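Local coordinates for protein putative phosphohistidine phosphatase, SixA (Nakamurella multipartita, PDB 4HBZ) that probably acts as a phosphatase of the histidine phosphatase superfamily, removing phosphate from phosphohistidine or a related substrate, at residues 65-70 with 91-96. Sequence-based numbering, arbitrary orientation. Where two conformers were deposited one is given.
Sequences VVVCST and DELYGG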
ATOM      1  N   VAL A  65       2.731  -7.699   8.525  0.50 12.33           N
ATOM      2  CA  VAL A  65       1.282  -7.506   8.673  0.50 12.13           C
ATOM      3  C   VAL A  65       0.716  -6.988   7.353  0.50 11.73           C
ATOM      4  O   VAL A  65       1.328  -6.127   6.716  0.50 11.53           O
ATOM      5  CB  VAL A  65       0.988  -6.479   9.791  0.50 11.75           C
ATOM      6  CG1 VAL A  65      -0.486  -6.209   9.931  0.50 11.71           C
ATOM      7  CG2 VAL A  65       1.580  -6.960  11.117  0.50 11.79           C
ATOM      8  N   VAL A  66      -0.426  -7.532   6.936  1.00 11.88           N
ATOM      9  CA  VAL A  66      -1.116  -7.050   5.744  1.00 11.98           C
ATOM     10  C   VAL A  66      -2.463  -6.520   6.242  1.00 11.72           C
ATOM     11  O   VAL A  66      -3.124  -7.151   7.101  1.00 13.06           O
ATOM     12  CB  VAL A  66      -1.387  -8.180   4.751  1.00 12.55           C
ATOM     13  CG1 VAL A  66      -2.056  -7.644   3.499  1.00 13.50           C
ATOM     14  CG2 VAL A  66      -0.079  -8.843   4.375  1.00 12.52           C
ATOM     15  N   VAL A  67      -2.834  -5.351   5.713  1.00 11.58           N
ATOM     16  CA  VAL A  67      -4.207  -4.805   5.856  1.00 11.49           C
ATOM     17  C   VAL A  67      -4.801  -4.869   4.444  1.00 10.89           C
ATOM     18  O   VAL A  67      -4.231  -4.280   3.489  1.00 11.25           O
ATOM     19  CB  VAL A  67      -4.257  -3.385   6.431  1.00 12.15           C
ATOM     20  CG1 VAL A  67      -5.690  -3.047   6.794  1.00 13.97           C
ATOM     21  CG2 VAL A  67      -3.309  -3.239   7.651  1.00 13.92           C
ATOM     22  N   CYS A  68      -5.930  -5.569   4.280  1.00 11.23           N
ATOM     23  CA  CYS A  68      -6.446  -5.880   2.964  1.00 11.43           C
ATOM     24  C   CYS A  68      -7.945  -5.638   2.865  1.00 11.39           C
ATOM     25  O   CYS A  68      -8.688  -6.063   3.723  1.00 11.90           O
ATOM     26  CB  CYS A  68      -6.146  -7.349   2.656  1.00 12.04           C
ATOM     27  SG  CYS A  68      -6.496  -7.903   0.961  1.00 13.54           S
ATOM     28  N   SER A  69      -8.373  -4.954   1.815  1.00 11.81           N
ATOM     29  CA  SER A  69      -9.798  -4.867   1.497  1.00 11.37           C
ATOM     30  C   SER A  69     -10.427  -6.256   1.372  1.00 11.78           C
ATOM     31  O   SER A  69      -9.819  -7.204   0.884  1.00 11.93           O
ATOM     32  CB  SER A  69      -9.968  -4.124   0.179  1.00 11.71           C
ATOM     33  OG  SER A  69     -11.284  -4.189  -0.278  1.00 11.82           O
ATOM     34  N   THR A  70     -11.679  -6.357   1.787  1.00 11.98           N
ATOM     35  CA  THR A  70     -12.423  -7.607   1.748  1.00 13.33           C
ATOM     36  C   THR A  70     -12.876  -8.007   0.336  1.00 13.22           C
ATOM     37  O   THR A  70     -13.321  -9.129   0.126  1.00 13.66           O
ATOM     38  CB  THR A  70     -13.633  -7.534   2.657  1.00 14.62           C
ATOM     39  OG1 THR A  70     -14.360  -6.332   2.340  1.00 14.69           O
ATOM     40  CG2 THR A  70     -13.185  -7.548   4.149  1.00 15.38           C
ATOM     41  N   ASP A  91     -13.453  -4.288   5.774  1.00 15.01           N
ATOM     42  CA  ASP A  91     -14.425  -3.596   4.942  1.00 16.13           C
ATOM     43  C   ASP A  91     -14.119  -2.118   4.832  1.00 15.55           C
ATOM     44  O   ASP A  91     -14.436  -1.487   3.806  1.00 15.60           O
ATOM     45  CB  ASP A  91     -15.824  -3.827   5.492  1.00 18.28           C
ATOM     46  CG  ASP A  91     -16.347  -5.235   5.236  1.00 21.57           C
ATOM     47  OD1 ASP A  91     -16.118  -5.882   4.157  1.00 21.49           O
ATOM     48  OD2 ASP A  91     -17.132  -5.699   6.121  1.00 27.50           O
ATOM     49  N   GLU A  92     -13.465  -1.545   5.838  1.00 15.14           N
ATOM     50  CA  GLU A  92     -13.066  -0.139   5.788  1.00 15.89           C
ATOM     51  C   GLU A  92     -12.176   0.157   4.595  1.00 15.01           C
ATOM     52  O   GLU A  92     -12.202   1.276   4.091  1.00 16.14           O
ATOM     53  CB  GLU A  92     -12.356   0.295   7.070  1.00 17.43           C
ATOM     54  CG  GLU A  92     -13.213   0.260   8.363  1.00 20.77           C
ATOM     55  CD  GLU A  92     -13.411  -1.105   9.002  1.00 23.49           C
ATOM     56  OE1 GLU A  92     -13.071  -2.181   8.470  1.00 19.53           O
ATOM     57  OE2 GLU A  92     -13.999  -1.097  10.106  1.00 27.20           O
ATOM     58  N   LEU A  93     -11.429  -0.832   4.082  1.00 12.70           N
ATOM     59  CA  LEU A  93     -10.548  -0.612   2.939  1.00 12.29           C
ATOM     60  C   LEU A  93     -11.289  -0.749   1.620  1.00 12.33           C
ATOM     61  O   LEU A  93     -10.717  -0.444   0.587  1.00 12.74           O
ATOM     62  CB  LEU A  93      -9.340  -1.525   2.969  1.00 12.64           C
ATOM     63  CG  LEU A  93      -8.062  -1.016   3.623  1.00 13.70           C
ATOM     64  CD1 LEU A  93      -8.282  -0.581   5.059  1.00 14.46           C
ATOM     65  CD2 LEU A  93      -6.920  -2.004   3.506  1.00 14.91           C
ATOM     66  N   TYR A  94     -12.538  -1.201   1.641  1.00 12.63           N
ATOM     67  CA  TYR A  94     -13.374  -1.288   0.435  1.00 12.77           C
ATOM     68  C   TYR A  94     -14.166   0.024   0.330  1.00 13.45           C
ATOM     69  O   TYR A  94     -15.299   0.136   0.740  1.00 15.18           O
ATOM     70  CB  TYR A  94     -14.270  -2.508   0.495  1.00 13.38           C
ATOM     71  CG  TYR A  94     -15.183  -2.655  -0.703  1.00 13.66           C
ATOM     72  CD1 TYR A  94     -14.681  -2.917  -1.967  1.00 13.06           C
ATOM     73  CD2 TYR A  94     -16.571  -2.581  -0.558  1.00 14.78           C
ATOM     74  CE1 TYR A  94     -15.482  -3.094  -3.040  1.00 12.75           C
ATOM     75  CE2 TYR A  94     -17.405  -2.756  -1.652  1.00 14.89           C
ATOM     76  CZ  TYR A  94     -16.826  -2.992  -2.910  1.00 15.15           C
ATOM     77  OH  TYR A  94     -17.707  -3.192  -3.972  1.00 15.56           O
ATOM     78  N   GLY A  95     -13.506   1.025  -0.223  1.00 12.90           N
ATOM     79  CA  GLY A  95     -14.088   2.343  -0.385  1.00 13.00           C
ATOM     80  C   GLY A  95     -13.757   3.360   0.653  1.00 13.32           C
ATOM     81  O   GLY A  95     -14.168   4.511   0.534  1.00 13.27           O
ATOM     82  N   GLY A  96     -12.983   2.995   1.685  1.00 12.75           N
ATOM     83  CA  GLY A  96     -12.506   3.967   2.619  1.00 12.56           C
ATOM     84  C   GLY A  96     -11.599   5.001   1.980  1.00 11.91           C
ATOM     85  O   GLY A  96     -11.049   4.779   0.904  1.00 11.76           O
TER
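Leu93, Ser69 and Thr70 carry a buried contact that is apolar at one end and polar at the other. It joins the C-terminal end of strand 65-69 to the short 3-10 turn that follows the neighbouring parallel strand 86-90. Leu93 packs against the last part of the strand. Its CD2 lies 3.7 Å from Val67 CG1 and also touches the carbonyl of Val67, while the two side chains cross at about a right angle. Closer to the backbone, Leu93 CB packs 3.7 Å from Ser69 CA. Leu93 also touches Ile101 and Glu104 of helix 98-106 and Val117 of strand 114-119, so it lies between sheet and helix. One hydrogen bond joins the two segments, from Thr70 OG1 to Asp91 OD1 at 2.6 Å. It reaches the carboxylate on its anti side, 17° out of plane. Chi1 of 51° sets Thr70 OG1 between its backbone N and carbonyl carbon, on the side where OD1 lies; CG2 is 3.4 Å from that oxygen. OG1 has a second hydrogen-bond partner in His37 NE2. An alanine at Thr70 would probably leave this Asp91 oxygen and His37 without their shared hydroxyl mate and open a small gap where CG2 lay. Ser69 OG touches Tyr94 CB at 3.5 Å; its hydrogen bonds go to His120 NE2 and to the backbone N of Ala71. Tyr94 turns its ring away from the strand, meets the rings of His37 and His120, and bonds Asp36 through OH. Within the turn, Tyr94 N bonds Asp91 O at 2.9 Å. Loops at the C-terminal ends of parallel strands form the catalytic pocket in the histidine phosphatase fold, and this strand end with its adjoining turn is consistent with part of that pocket's wall.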